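Transcriptional regulator (Bacillus subtilis, PDB 1VI0) represses genes of fatty acid transport and beta-oxidation as a DNA-binding homodimer of the TetR family, and is released from DNA by long-chain acyl-CoA. Local coordinates at residues E73-K78 with L85-S90; S94-D99 with E164-W169; N130-I135 with L153-I158; E138-G143 with L149-A154. All coordinates share one frame; numbering follows the deposited sequence.

Contact 1. Residues E73-K78 with L85-S90; sequences EDIKEK and LALVIS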
# COMPACT_ATOMS: atom_id res chain seq x y z
N GLU A 73 8.84 -2.53 24.17
CA GLU A 73 8.42 -2.49 25.56
C GLU A 73 7.22 -3.37 25.85
O GLU A 73 7.26 -4.22 26.75
CB GLU A 73 8.10 -1.03 25.91
CG GLU A 73 7.15 -0.91 27.11
CD GLU A 73 7.17 0.50 27.65
OE1 GLU A 73 7.13 1.46 26.82
OE2 GLU A 73 7.35 0.69 28.87
N ASP A 74 6.15 -3.26 25.07
CA ASP A 74 4.96 -4.06 25.33
C ASP A 74 5.02 -5.52 24.96
O ASP A 74 4.33 -6.32 25.63
CB ASP A 74 3.77 -3.43 24.58
CG ASP A 74 3.51 -2.02 25.07
OD1 ASP A 74 4.08 -1.67 26.13
OD2 ASP A 74 2.76 -1.30 24.39
N ILE A 75 5.69 -5.91 23.89
CA ILE A 75 5.65 -7.29 23.43
C ILE A 75 6.48 -8.29 24.17
O ILE A 75 6.17 -9.51 24.10
CB ILE A 75 5.92 -7.44 21.92
CG1 ILE A 75 7.35 -7.03 21.59
CG2 ILE A 75 4.90 -6.62 21.13
CD1 ILE A 75 7.63 -7.18 20.08
N LYS A 76 7.42 -7.86 25.00
CA LYS A 76 8.19 -8.85 25.78
C LYS A 76 7.28 -9.49 26.82
O LYS A 76 7.43 -10.64 27.24
CB LYS A 76 9.41 -8.18 26.41
CG LYS A 76 9.06 -7.13 27.46
N GLU A 77 6.21 -8.78 27.20
CA GLU A 77 5.25 -9.34 28.14
C GLU A 77 4.55 -10.57 27.58
O GLU A 77 4.46 -11.61 28.22
CB GLU A 77 4.22 -8.27 28.54
CG GLU A 77 4.86 -7.00 29.09
CD GLU A 77 3.91 -6.15 29.91
OE1 GLU A 77 3.18 -5.32 29.31
OE2 GLU A 77 3.89 -6.29 31.15
N LYS A 78 4.15 -10.49 26.33
CA LYS A 78 3.43 -11.51 25.60
C LYS A 78 4.19 -12.80 25.41
O LYS A 78 5.41 -12.81 25.22
CB LYS A 78 3.03 -10.92 24.21
CG LYS A 78 2.41 -9.53 24.35
CD LYS A 78 1.29 -9.55 25.37
CE LYS A 78 0.54 -8.24 25.45
NZ LYS A 78 -0.39 -8.23 26.63
N LEU A 85 1.36 -10.35 17.89
CA LEU A 85 0.74 -9.72 16.70
C LEU A 85 -0.52 -8.98 17.09
O LEU A 85 -0.78 -7.88 16.60
CB LEU A 85 0.44 -10.86 15.71
CG LEU A 85 1.69 -11.41 15.02
CD1 LEU A 85 1.26 -12.47 14.00
CD2 LEU A 85 2.37 -10.25 14.26
N ALA A 86 -1.25 -9.57 18.08
CA ALA A 86 -2.43 -8.83 18.55
C ALA A 86 -2.08 -7.44 19.06
O ALA A 86 -2.80 -6.45 18.74
CB ALA A 86 -3.14 -9.64 19.61
N LEU A 87 -1.00 -7.31 19.76
CA LEU A 87 -0.50 -6.05 20.30
C LEU A 87 -0.05 -5.13 19.17
O LEU A 87 -0.46 -3.95 19.15
CB LEU A 87 0.58 -6.31 21.32
CG LEU A 87 0.75 -5.16 22.35
CD1 LEU A 87 -0.62 -4.66 22.80
CD2 LEU A 87 1.50 -5.73 23.55
N VAL A 88 0.73 -5.68 18.24
CA VAL A 88 1.14 -4.88 17.09
C VAL A 88 -0.06 -4.32 16.36
O VAL A 88 -0.05 -3.11 16.10
CB VAL A 88 1.97 -5.73 16.07
CG1 VAL A 88 2.23 -4.88 14.87
CG2 VAL A 88 3.30 -6.09 16.77
N ILE A 89 -1.05 -5.12 16.01
CA ILE A 89 -2.21 -4.62 15.27
C ILE A 89 -2.94 -3.52 16.04
O ILE A 89 -3.29 -2.46 15.54
CB ILE A 89 -3.13 -5.74 14.82
CG1 ILE A 89 -2.33 -6.79 13.98
CG2 ILE A 89 -4.33 -5.24 14.07
CD1 ILE A 89 -3.08 -8.06 13.78
N SER A 90 -3.26 -3.86 17.31
CA SER A 90 -4.04 -2.87 18.09
C SER A 90 -3.25 -1.60 18.33
O SER A 90 -3.82 -0.50 18.19
CB SER A 90 -4.50 -3.55 19.38
OG SER A 90 -3.45 -3.77 20.27
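Leu87 reaches across from helix 81-97 and sets its CD2 methyl between the side chains of Asp74 and Lys78. CD2 lies 3.4 Å from Asp74 CB, so it is the methylene of the aspartate, not its carboxylate, that makes the contact. From the other flank comes Lys78 CE, 3.3 Å from Leu87 CD2, a close approach for two carbons. The lysine chain is bent at chi2 (-52°) and runs straight beyond it, which carries its methylenes across the leucine at about a right angle. Deeper in, Ile75 CG2 approaches the same methyl at 4.3 Å. Leu87 is directed there by a first torsion that places CG anti to the backbone N (chi1 -156°). Ile75 also packs on Ile131 of helix 115-141, which ties this pair of helices to the next layer. The turn following helix 52-75 is held by Lys84, whose NZ is hydrogen-bonded to the carbonyl oxygens of Ile75 and Lys78. No hydrogen bond links residues 73-78 to residues 85-90. Between these two segments the contact is thus purely apolar, the aliphatic parts of two charged residues packing round one leucine methyl, while Lys84 supplies a polar link between the consecutive helices.

Contact 2. Residues S94-D99 with E164-W169; sequences SLLAGD and ETVTTW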
# COMPACT_ATOMS: atom_id res chain seq x y z
N SER A 94 -4.43 2.01 16.91
CA SER A 94 -4.64 3.02 17.93
C SER A 94 -3.86 4.31 17.69
O SER A 94 -4.37 5.43 17.89
CB SER A 94 -4.34 2.50 19.35
OG SER A 94 -5.33 1.51 19.68
N LEU A 95 -2.61 4.21 17.36
CA LEU A 95 -1.76 5.37 17.04
C LEU A 95 -2.39 6.22 15.95
O LEU A 95 -2.66 7.42 16.18
CB LEU A 95 -0.43 4.80 16.57
CG LEU A 95 0.81 5.70 16.49
CD1 LEU A 95 1.35 5.78 15.08
CD2 LEU A 95 0.62 7.07 17.11
N LEU A 96 -2.77 5.60 14.84
CA LEU A 96 -3.34 6.28 13.71
C LEU A 96 -4.75 6.77 13.98
O LEU A 96 -5.11 7.89 13.59
CB LEU A 96 -3.22 5.45 12.44
CG LEU A 96 -1.75 5.09 12.07
CD1 LEU A 96 -1.72 4.45 10.68
CD2 LEU A 96 -0.91 6.36 12.04
N ALA A 97 -5.56 5.99 14.73
CA ALA A 97 -6.92 6.48 15.06
C ALA A 97 -6.84 7.67 16.00
O ALA A 97 -7.80 8.48 16.12
CB ALA A 97 -7.78 5.39 15.71
N GLY A 98 -5.76 7.80 16.73
CA GLY A 98 -5.46 8.82 17.69
C GLY A 98 -4.96 10.12 17.08
O GLY A 98 -4.83 11.12 17.81
N ASP A 99 -4.70 10.10 15.78
CA ASP A 99 -4.16 11.32 15.12
C ASP A 99 -4.53 11.33 13.67
O ASP A 99 -3.86 10.76 12.80
CB ASP A 99 -2.68 11.38 15.44
CG ASP A 99 -1.95 12.62 14.94
OD1 ASP A 99 -2.44 13.32 14.08
OD2 ASP A 99 -0.84 12.87 15.49
N GLU A 164 -3.45 -1.99 4.61
CA GLU A 164 -4.61 -1.75 3.68
C GLU A 164 -5.86 -1.51 4.54
O GLU A 164 -6.75 -0.76 4.08
CB GLU A 164 -4.79 -2.93 2.75
CG GLU A 164 -6.01 -2.84 1.85
CD GLU A 164 -5.92 -1.67 0.87
OE1 GLU A 164 -4.84 -1.15 0.62
OE2 GLU A 164 -7.04 -1.29 0.41
N THR A 165 -5.90 -2.16 5.69
CA THR A 165 -7.06 -1.88 6.60
C THR A 165 -7.08 -0.43 6.99
O THR A 165 -8.14 0.28 6.92
CB THR A 165 -7.08 -2.86 7.79
OG1 THR A 165 -7.13 -4.20 7.32
CG2 THR A 165 -8.41 -2.58 8.54
N VAL A 166 -5.91 0.18 7.27
CA VAL A 166 -5.80 1.59 7.62
C VAL A 166 -6.16 2.41 6.38
O VAL A 166 -6.92 3.38 6.45
CB VAL A 166 -4.41 1.92 8.17
CG1 VAL A 166 -4.42 3.42 8.55
CG2 VAL A 166 -4.12 1.13 9.46
N THR A 167 -5.60 2.11 5.23
CA THR A 167 -5.90 2.90 4.00
C THR A 167 -7.38 2.91 3.68
O THR A 167 -7.97 3.98 3.41
CB THR A 167 -5.07 2.29 2.86
OG1 THR A 167 -3.70 2.63 3.08
CG2 THR A 167 -5.53 2.87 1.52
N THR A 168 -8.08 1.82 3.83
CA THR A 168 -9.52 1.73 3.56
C THR A 168 -10.25 2.65 4.52
O THR A 168 -11.07 3.48 4.06
CB THR A 168 -9.96 0.27 3.58
OG1 THR A 168 -9.36 -0.44 2.45
CG2 THR A 168 -11.47 0.17 3.45
N TRP A 169 -9.89 2.63 5.79
CA TRP A 169 -10.49 3.57 6.78
C TRP A 169 -10.16 5.01 6.49
O TRP A 169 -11.06 5.90 6.45
CB TRP A 169 -9.94 3.10 8.11
CG TRP A 169 -10.12 4.02 9.24
CD1 TRP A 169 -11.24 4.18 10.01
CD2 TRP A 169 -9.13 4.85 9.83
NE1 TRP A 169 -11.03 5.04 11.01
CE2 TRP A 169 -9.69 5.47 10.94
CE3 TRP A 169 -7.74 5.06 9.54
CZ2 TRP A 169 -9.00 6.36 11.75
CZ3 TRP A 169 -7.07 5.94 10.33
CH2 TRP A 169 -7.67 6.58 11.44
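In the all-helical ligand-binding domain of this TetR-family regulator, the end of helix 81-97 rests on helix 151-171 through Leu96, Ala97, Val166 and Trp169. Leu96 CD1 meets Val166 CG1 at 3.6 Å, the two side chains crossing at about a right angle. A chi1 of -178° turns Val166 CG1 anti to the backbone N and presents that methyl to the leucine. One turn later, the six-membered ring of Trp169 reaches the backbone at the end of the other helix. Its CH2 atom lies 3.6 Å from Leu96 O, which sits at the ring edge near the ring plane, and 3.7 Å from Ala97 CA. Ala97 CB adds a looser touch, 4.3 Å from Trp169 CZ2. The indole is further fixed by an edge-to-face stack with Tyr176 and by packing on Ala103. Helix 100-109 follows directly on helix 81-97, with Asp99 as its N-cap: OD1 accepts from Leu102 N. Leu95, next to Leu96, touches the bound dodecyl-CoA, while Glu164 forms a salt bridge with Arg111 of the second subunit. The arrangement is that of a TetR-type C-terminal helical bundle; here helix 81-97 lines the ligand pocket, and helix 151-171 serves both pocket and dimer interface.

Contact 3. Residues N130-I135 with L153-I158; sequences NILDGI and LARQMI. With DCC (dodecyl-coa), chain C.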
# COMPACT_ATOMS: atom_id res chain seq x y z
N ASN A 130 11.29 -5.70 10.89
CA ASN A 130 12.19 -6.54 11.69
C ASN A 130 11.41 -7.12 12.91
O ASN A 130 11.65 -8.25 13.23
CB ASN A 130 13.37 -5.77 12.23
CG ASN A 130 14.48 -5.50 11.25
OD1 ASN A 130 15.32 -4.59 11.51
ND2 ASN A 130 14.52 -6.20 10.15
N ILE A 131 10.56 -6.29 13.52
CA ILE A 131 9.75 -6.77 14.67
C ILE A 131 8.85 -7.89 14.23
O ILE A 131 8.81 -8.98 14.91
CB ILE A 131 8.98 -5.61 15.31
CG1 ILE A 131 9.96 -4.72 16.07
CG2 ILE A 131 7.90 -6.16 16.26
CD1 ILE A 131 9.30 -3.44 16.55
N LEU A 132 8.17 -7.79 13.09
CA LEU A 132 7.35 -8.83 12.51
C LEU A 132 8.09 -10.09 12.19
O LEU A 132 7.76 -11.22 12.63
CB LEU A 132 6.56 -8.41 11.24
CG LEU A 132 5.66 -7.18 11.41
CD1 LEU A 132 5.03 -6.78 10.07
CD2 LEU A 132 4.56 -7.45 12.42
N ASP A 133 9.39 -9.91 11.71
CA ASP A 133 10.18 -11.09 11.37
C ASP A 133 10.56 -11.87 12.66
O ASP A 133 10.48 -13.12 12.61
CB ASP A 133 11.49 -10.65 10.71
CG ASP A 133 11.31 -10.26 9.26
OD1 ASP A 133 10.17 -10.10 8.78
OD2 ASP A 133 12.34 -10.11 8.53
N GLY A 134 10.92 -11.19 13.69
CA GLY A 134 11.31 -11.79 15.00
C GLY A 134 10.08 -12.49 15.59
O GLY A 134 10.15 -13.55 16.20
N ILE A 135 8.91 -11.85 15.56
CA ILE A 135 7.70 -12.58 16.07
C ILE A 135 7.53 -13.89 15.36
O ILE A 135 7.30 -14.97 15.92
CB ILE A 135 6.45 -11.68 15.91
CG1 ILE A 135 6.51 -10.46 16.82
CG2 ILE A 135 5.21 -12.54 16.11
CD1 ILE A 135 5.47 -9.39 16.45
N LEU A 153 7.56 -13.37 3.05
CA LEU A 153 6.19 -13.30 2.50
C LEU A 153 5.17 -13.12 3.63
O LEU A 153 4.22 -12.31 3.43
CB LEU A 153 5.84 -14.47 1.65
CG LEU A 153 6.40 -14.62 0.25
CD1 LEU A 153 5.92 -15.97 -0.30
CD2 LEU A 153 5.86 -13.46 -0.63
N ALA A 154 5.31 -13.87 4.75
CA ALA A 154 4.36 -13.70 5.86
C ALA A 154 4.43 -12.26 6.40
O ALA A 154 3.42 -11.68 6.80
CB ALA A 154 4.58 -14.71 6.95
N ARG A 155 5.66 -11.72 6.56
CA ARG A 155 5.78 -10.31 6.95
C ARG A 155 5.03 -9.34 6.00
O ARG A 155 4.44 -8.36 6.44
CB ARG A 155 7.26 -9.92 6.94
CG ARG A 155 7.51 -8.43 7.16
CD ARG A 155 8.59 -7.98 6.15
NE ARG A 155 9.82 -8.78 6.43
CZ ARG A 155 10.86 -8.79 5.60
NH1 ARG A 155 10.82 -8.08 4.47
NH2 ARG A 155 11.93 -9.50 5.88
N GLN A 156 5.16 -9.59 4.72
CA GLN A 156 4.49 -8.73 3.68
C GLN A 156 2.99 -8.91 3.84
O GLN A 156 2.26 -7.91 3.69
CB GLN A 156 5.06 -9.19 2.34
CG GLN A 156 6.50 -8.61 2.26
CD GLN A 156 7.34 -9.32 1.20
OE1 GLN A 156 6.89 -9.84 0.18
NE2 GLN A 156 8.67 -9.17 1.37
N MSE A 157 2.53 -10.11 4.04
CA MSE A 157 1.07 -10.32 4.27
C MSE A 157 0.65 -9.57 5.52
O MSE A 157 -0.41 -8.83 5.49
CB MSE A 157 0.75 -11.79 4.37
CG MSE A 157 -0.69 -12.13 4.62
SE MSE A 157 -1.45 -13.86 4.76
CE MSE A 157 -0.65 -14.58 6.34
N ILE A 158 1.34 -9.69 6.63
CA ILE A 158 0.92 -9.05 7.88
C ILE A 158 0.88 -7.56 7.76
O ILE A 158 -0.10 -6.85 8.00
CB ILE A 158 1.80 -9.49 9.09
CG1 ILE A 158 1.60 -10.99 9.28
CG2 ILE A 158 1.48 -8.67 10.30
CD1 ILE A 158 2.60 -11.59 10.26
C2 DCC C . 11.75 -13.44 -2.29
C4 DCC C . 12.27 -11.41 -1.51
C5 DCC C . 11.02 -11.20 -0.97
C6 DCC C . 10.10 -12.24 -1.20
C8 DCC C . 12.16 -9.47 -0.50
C10 DCC C . 4.08 4.10 12.01
C11 DCC C . 3.74 5.44 12.66
C12 DCC C . 4.72 6.56 12.33
N9 DCC C . 13.00 -10.29 -1.22
N7 DCC C . 10.95 -9.96 -0.36
N3 DCC C . 12.70 -12.51 -2.15
N1 DCC C . 10.49 -13.38 -1.81
N6 DCC C . 8.84 -12.14 -0.78
C1' DCC C . 14.48 -10.12 -1.49
C2' DCC C . 14.88 -8.70 -1.92
O2' DCC C . 14.95 -8.72 -3.37
C3' DCC C . 16.35 -8.63 -1.39
O3' DCC C . 17.17 -9.52 -2.22
C4' DCC C . 16.15 -9.36 0.00
O4' DCC C . 15.08 -10.28 -0.19
C5' DCC C . 15.93 -8.36 1.11
O5' DCC C . 14.89 -7.38 0.82
P1 DCC C . 13.73 -7.01 1.85
O11 DCC C . 12.90 -5.99 1.24
O12 DCC C . 13.07 -8.33 2.34
O6 DCC C . 14.48 -6.50 3.11
P2 DCC C . 15.14 -5.14 2.96
O21 DCC C . 15.47 -4.71 4.38
O22 DCC C . 16.20 -5.22 1.95
O7 DCC C . 14.06 -4.05 2.44
CPA DCC C . 13.17 -3.42 3.46
CPB DCC C . 12.21 -2.42 2.75
CP8 DCC C . 11.63 -3.06 1.48
CP7 DCC C . 13.05 -1.21 2.34
CP9 DCC C . 11.17 -1.87 3.67
OP3 DCC C . 11.09 -4.32 1.74
CP6 DCC C . 10.60 -2.19 0.78
OP2 DCC C . 10.94 -1.12 0.30
NP2 DCC C . 9.41 -2.71 0.74
CP5 DCC C . 8.26 -1.94 0.11
CP4 DCC C . 7.50 -1.30 1.33
CP3 DCC C . 6.44 -0.30 0.83
OP1 DCC C . 6.78 0.66 0.15
NP1 DCC C . 5.22 -0.58 1.15
CP2 DCC C . 4.03 0.20 0.76
CP1 DCC C . 3.53 0.73 2.08
S DCC C . 4.73 1.51 3.18
P3 DCC C . 18.65 -9.26 -2.79
O31 DCC C . 18.75 -7.86 -3.19
O32 DCC C . 19.63 -9.58 -1.74
O33 DCC C . 18.72 -10.23 -3.94
CA1 DCC C . 4.75 3.19 2.52
CA2 DCC C . 5.31 4.23 3.54
OA1 DCC C . 4.31 3.47 1.43
CA3 DCC C . 4.26 4.66 4.58
CA4 DCC C . 4.55 4.47 6.02
CA5 DCC C . 3.81 3.31 6.66
CA6 DCC C . 3.37 3.56 8.09
CA7 DCC C . 4.12 2.78 9.15
CA8 DCC C . 3.38 2.32 10.36
CA9 DCC C . 2.89 3.41 11.32
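Arg155 runs from helix 151-171 along Leu132 and Asp133 of helix 115-141 to the bound dodecyl-CoA. Its CB lies 3.4 Å from Asp133 OD1, and CG packs against Leu132 CD1 at 4.2 Å. Bends at chi2 (-136°) and chi3 (-60°) then swing the guanidinium alongside the carboxylate. NE donates to Asp133 OD1 at 2.7 Å, almost straight and in the guanidinium plane. NH2 gives a second bond to Asp133 OD2 at 2.8 Å, tilted somewhat from that plane. Both oxygens use their syn lone pairs, making a side-on, two-nitrogen salt bridge between nearly coplanar groups. The axes of residues 130-135 and 153-158 make an angle of 121° between their N-to-C directions, within the C-terminal acyl-CoA-binding domain of this TetR-family repressor. At the far end, Arg155 NH1 donates to phosphate oxygen O12 of the ligand at 3.1 Å, also at the guanidinium edge. An alanine here is likely to leave the Asp133 carboxylate without its mate and the ligand phosphate without this donor. Gln156 pairs its amide with the adenine edge: NE2 donates to N7 at 3.0 Å, and OE1 accepts from N6 at 3.2 Å. Away from the ligand, Leu132 CD2 meets Ile158 CG2 at 3.9 Å, the two side chains passing in opposite directions.

Contact 4. Residues E138-G143 with L149-A154; sequences EGIQSG and LDVRLA. With DCC (dodecyl-coa), chain C.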
# COMPACT_ATOMS: atom_id res chain seq x y z
N GLU A 138 10.48 -16.47 16.16
CA GLU A 138 10.30 -17.01 17.55
C GLU A 138 9.19 -18.06 17.48
O GLU A 138 9.24 -19.12 18.06
CB GLU A 138 9.83 -15.86 18.43
CG GLU A 138 10.90 -14.92 18.89
CD GLU A 138 10.37 -13.66 19.53
OE1 GLU A 138 9.14 -13.61 19.81
OE2 GLU A 138 11.15 -12.71 19.76
N GLY A 139 8.10 -17.69 16.77
CA GLY A 139 6.98 -18.61 16.60
C GLY A 139 7.38 -19.90 15.92
O GLY A 139 6.82 -20.97 16.18
N ILE A 140 8.22 -19.79 14.88
CA ILE A 140 8.73 -20.94 14.18
C ILE A 140 9.52 -21.85 15.13
O ILE A 140 9.19 -23.02 15.25
CB ILE A 140 9.62 -20.50 13.00
CG1 ILE A 140 8.73 -19.93 11.90
CG2 ILE A 140 10.36 -21.76 12.45
CD1 ILE A 140 9.39 -19.05 10.88
N GLN A 141 10.42 -21.34 15.93
CA GLN A 141 11.19 -22.12 16.90
C GLN A 141 10.33 -22.79 17.97
O GLN A 141 10.67 -23.91 18.41
CB GLN A 141 12.28 -21.24 17.49
CG GLN A 141 13.40 -20.94 16.46
CD GLN A 141 14.42 -19.99 16.98
OE1 GLN A 141 15.41 -20.34 17.63
NE2 GLN A 141 14.11 -18.70 16.82
N SER A 142 9.25 -22.15 18.38
CA SER A 142 8.33 -22.69 19.36
C SER A 142 7.28 -23.61 18.77
O SER A 142 6.48 -24.12 19.59
CB SER A 142 7.71 -21.58 20.20
OG SER A 142 6.66 -21.02 19.35
N GLY A 143 7.19 -23.80 17.47
CA GLY A 143 6.22 -24.72 16.86
C GLY A 143 4.84 -24.08 16.78
O GLY A 143 3.85 -24.76 16.41
N LEU A 149 6.03 -21.97 6.08
CA LEU A 149 5.75 -20.54 5.92
C LEU A 149 7.06 -19.77 5.66
O LEU A 149 8.12 -20.09 6.24
CB LEU A 149 5.09 -20.02 7.18
CG LEU A 149 4.97 -18.51 7.31
CD1 LEU A 149 3.76 -18.14 8.14
CD2 LEU A 149 6.23 -17.93 7.98
N ASP A 150 7.04 -18.91 4.67
CA ASP A 150 8.16 -18.05 4.30
C ASP A 150 8.08 -16.75 5.08
O ASP A 150 7.09 -15.98 4.94
CB ASP A 150 8.18 -17.75 2.80
CG ASP A 150 9.41 -16.95 2.42
OD1 ASP A 150 9.35 -15.70 2.33
OD2 ASP A 150 10.52 -17.57 2.28
N VAL A 151 9.06 -16.44 5.89
CA VAL A 151 9.08 -15.27 6.73
C VAL A 151 8.89 -13.98 5.96
O VAL A 151 8.10 -13.13 6.39
CB VAL A 151 10.30 -15.25 7.65
CG1 VAL A 151 10.39 -13.94 8.41
CG2 VAL A 151 10.26 -16.42 8.64
N ARG A 152 9.73 -13.65 4.98
CA ARG A 152 9.51 -12.41 4.20
C ARG A 152 8.09 -12.34 3.66
O ARG A 152 7.45 -11.28 3.81
CB ARG A 152 10.52 -12.40 3.01
CG ARG A 152 11.94 -12.12 3.61
CD ARG A 152 12.99 -12.19 2.51
NE ARG A 152 13.04 -13.48 1.84
CZ ARG A 152 13.93 -13.87 0.92
NH1 ARG A 152 14.89 -13.04 0.53
NH2 ARG A 152 13.86 -15.07 0.38
N LEU A 153 7.56 -13.37 3.05
CA LEU A 153 6.19 -13.30 2.50
C LEU A 153 5.17 -13.12 3.63
O LEU A 153 4.22 -12.31 3.43
CB LEU A 153 5.84 -14.47 1.65
CG LEU A 153 6.40 -14.62 0.25
CD1 LEU A 153 5.92 -15.97 -0.30
CD2 LEU A 153 5.86 -13.46 -0.63
N ALA A 154 5.31 -13.87 4.75
CA ALA A 154 4.36 -13.70 5.86
C ALA A 154 4.43 -12.26 6.40
O ALA A 154 3.42 -11.68 6.80
CB ALA A 154 4.58 -14.71 6.95
C2 DCC C . 11.75 -13.44 -2.29
C4 DCC C . 12.27 -11.41 -1.51
C5 DCC C . 11.02 -11.20 -0.97
C6 DCC C . 10.10 -12.24 -1.20
C8 DCC C . 12.16 -9.47 -0.50
C10 DCC C . 4.08 4.10 12.01
C11 DCC C . 3.74 5.44 12.66
C12 DCC C . 4.72 6.56 12.33
N9 DCC C . 13.00 -10.29 -1.22
N7 DCC C . 10.95 -9.96 -0.36
N3 DCC C . 12.70 -12.51 -2.15
N1 DCC C . 10.49 -13.38 -1.81
N6 DCC C . 8.84 -12.14 -0.78
C1' DCC C . 14.48 -10.12 -1.49
C2' DCC C . 14.88 -8.70 -1.92
O2' DCC C . 14.95 -8.72 -3.37
C3' DCC C . 16.35 -8.63 -1.39
O3' DCC C . 17.17 -9.52 -2.22
C4' DCC C . 16.15 -9.36 0.00
O4' DCC C . 15.08 -10.28 -0.19
C5' DCC C . 15.93 -8.36 1.11
O5' DCC C . 14.89 -7.38 0.82
P1 DCC C . 13.73 -7.01 1.85
O11 DCC C . 12.90 -5.99 1.24
O12 DCC C . 13.07 -8.33 2.34
O6 DCC C . 14.48 -6.50 3.11
P2 DCC C . 15.14 -5.14 2.96
O21 DCC C . 15.47 -4.71 4.38
O22 DCC C . 16.20 -5.22 1.95
O7 DCC C . 14.06 -4.05 2.44
CPA DCC C . 13.17 -3.42 3.46
CPB DCC C . 12.21 -2.42 2.75
CP8 DCC C . 11.63 -3.06 1.48
CP7 DCC C . 13.05 -1.21 2.34
CP9 DCC C . 11.17 -1.87 3.67
OP3 DCC C . 11.09 -4.32 1.74
CP6 DCC C . 10.60 -2.19 0.78
OP2 DCC C . 10.94 -1.12 0.30
NP2 DCC C . 9.41 -2.71 0.74
CP5 DCC C . 8.26 -1.94 0.11
CP4 DCC C . 7.50 -1.30 1.33
CP3 DCC C . 6.44 -0.30 0.83
OP1 DCC C . 6.78 0.66 0.15
NP1 DCC C . 5.22 -0.58 1.15
CP2 DCC C . 4.03 0.20 0.76
CP1 DCC C . 3.53 0.73 2.08
S DCC C . 4.73 1.51 3.18
P3 DCC C . 18.65 -9.26 -2.79
O31 DCC C . 18.75 -7.86 -3.19
O32 DCC C . 19.63 -9.58 -1.74
O33 DCC C . 18.72 -10.23 -3.94
CA1 DCC C . 4.75 3.19 2.52
CA2 DCC C . 5.31 4.23 3.54
OA1 DCC C . 4.31 3.47 1.43
CA3 DCC C . 4.26 4.66 4.58
CA4 DCC C . 4.55 4.47 6.02
CA5 DCC C . 3.81 3.31 6.66
CA6 DCC C . 3.37 3.56 8.09
CA7 DCC C . 4.12 2.78 9.15
CA8 DCC C . 3.38 2.32 10.36
CA9 DCC C . 2.89 3.41 11.32
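Ile140 meets Val151 and Leu149 where helix 115-141 ends and helix 151-171 begins, at the two ends of the loop connecting these helices in the C-terminal ligand-binding domain. With CG1 anti to the carbonyl carbon (chi1 -73°) and CD1 carried outward by an extended chi2, the isoleucine places its terminal methyl 3.6 Å from Val151 CG2. Leu149 CD2 is a more distant neighbour of Ile140 CD1, at 4.4 Å. The contact is small and lies at the surface, and Val151 also packs on Asp133 and Thr137 of helix 115-141. Both helix ends are capped. Gly143 takes up a positive phi in a Schellman motif closing the first helix, where Ser142 OG also donates to Gly139 O from above the carbonyl plane. Asp150 is the N-cap of the second helix, its OD1 accepting from Leu153 N at 3.0 Å through the anti lone pair. Arg152 is extended as far as CD and bends at chi3 (-59°), which lays its guanidinium over the N3 edge of the adenine. N3 lies 3.4 Å from the guanidinium plane, offset toward the rim, while Arg152 NH1 makes a weak hydrogen bond to ribose O4' at 2.9 Å. A serine in its place would probably leave N3 without its flat charged cover and O4' without this donor. Close by, Leu153 CD2 lies 3.3 Å from adenine N6.

In the fold
All four contacts belong to the helical C-terminal domain. Contact 1 comes first along the chain and pairs helix 52-75 with helix 81-97; contact 2 picks up the far end of helix 81-97 and joins it to helix 151-171. The centres of contact 1 and contact 2 are about 17 Å apart. Contacts 3 and 4 fall between the two halves of contact 2 in sequence. Both join helix 115-141 to helix 151-171, share Leu153 and Ala154, and have centres about 8 Å apart. Contact 1 packs directly on contact 3, where Leu85 CG lies 3.9 Å from Ile135 CG2. Helix 151-171 thus links contacts 2, 3 and 4, holding the nucleotide end of the ligand near its start and touching the second subunit in all three.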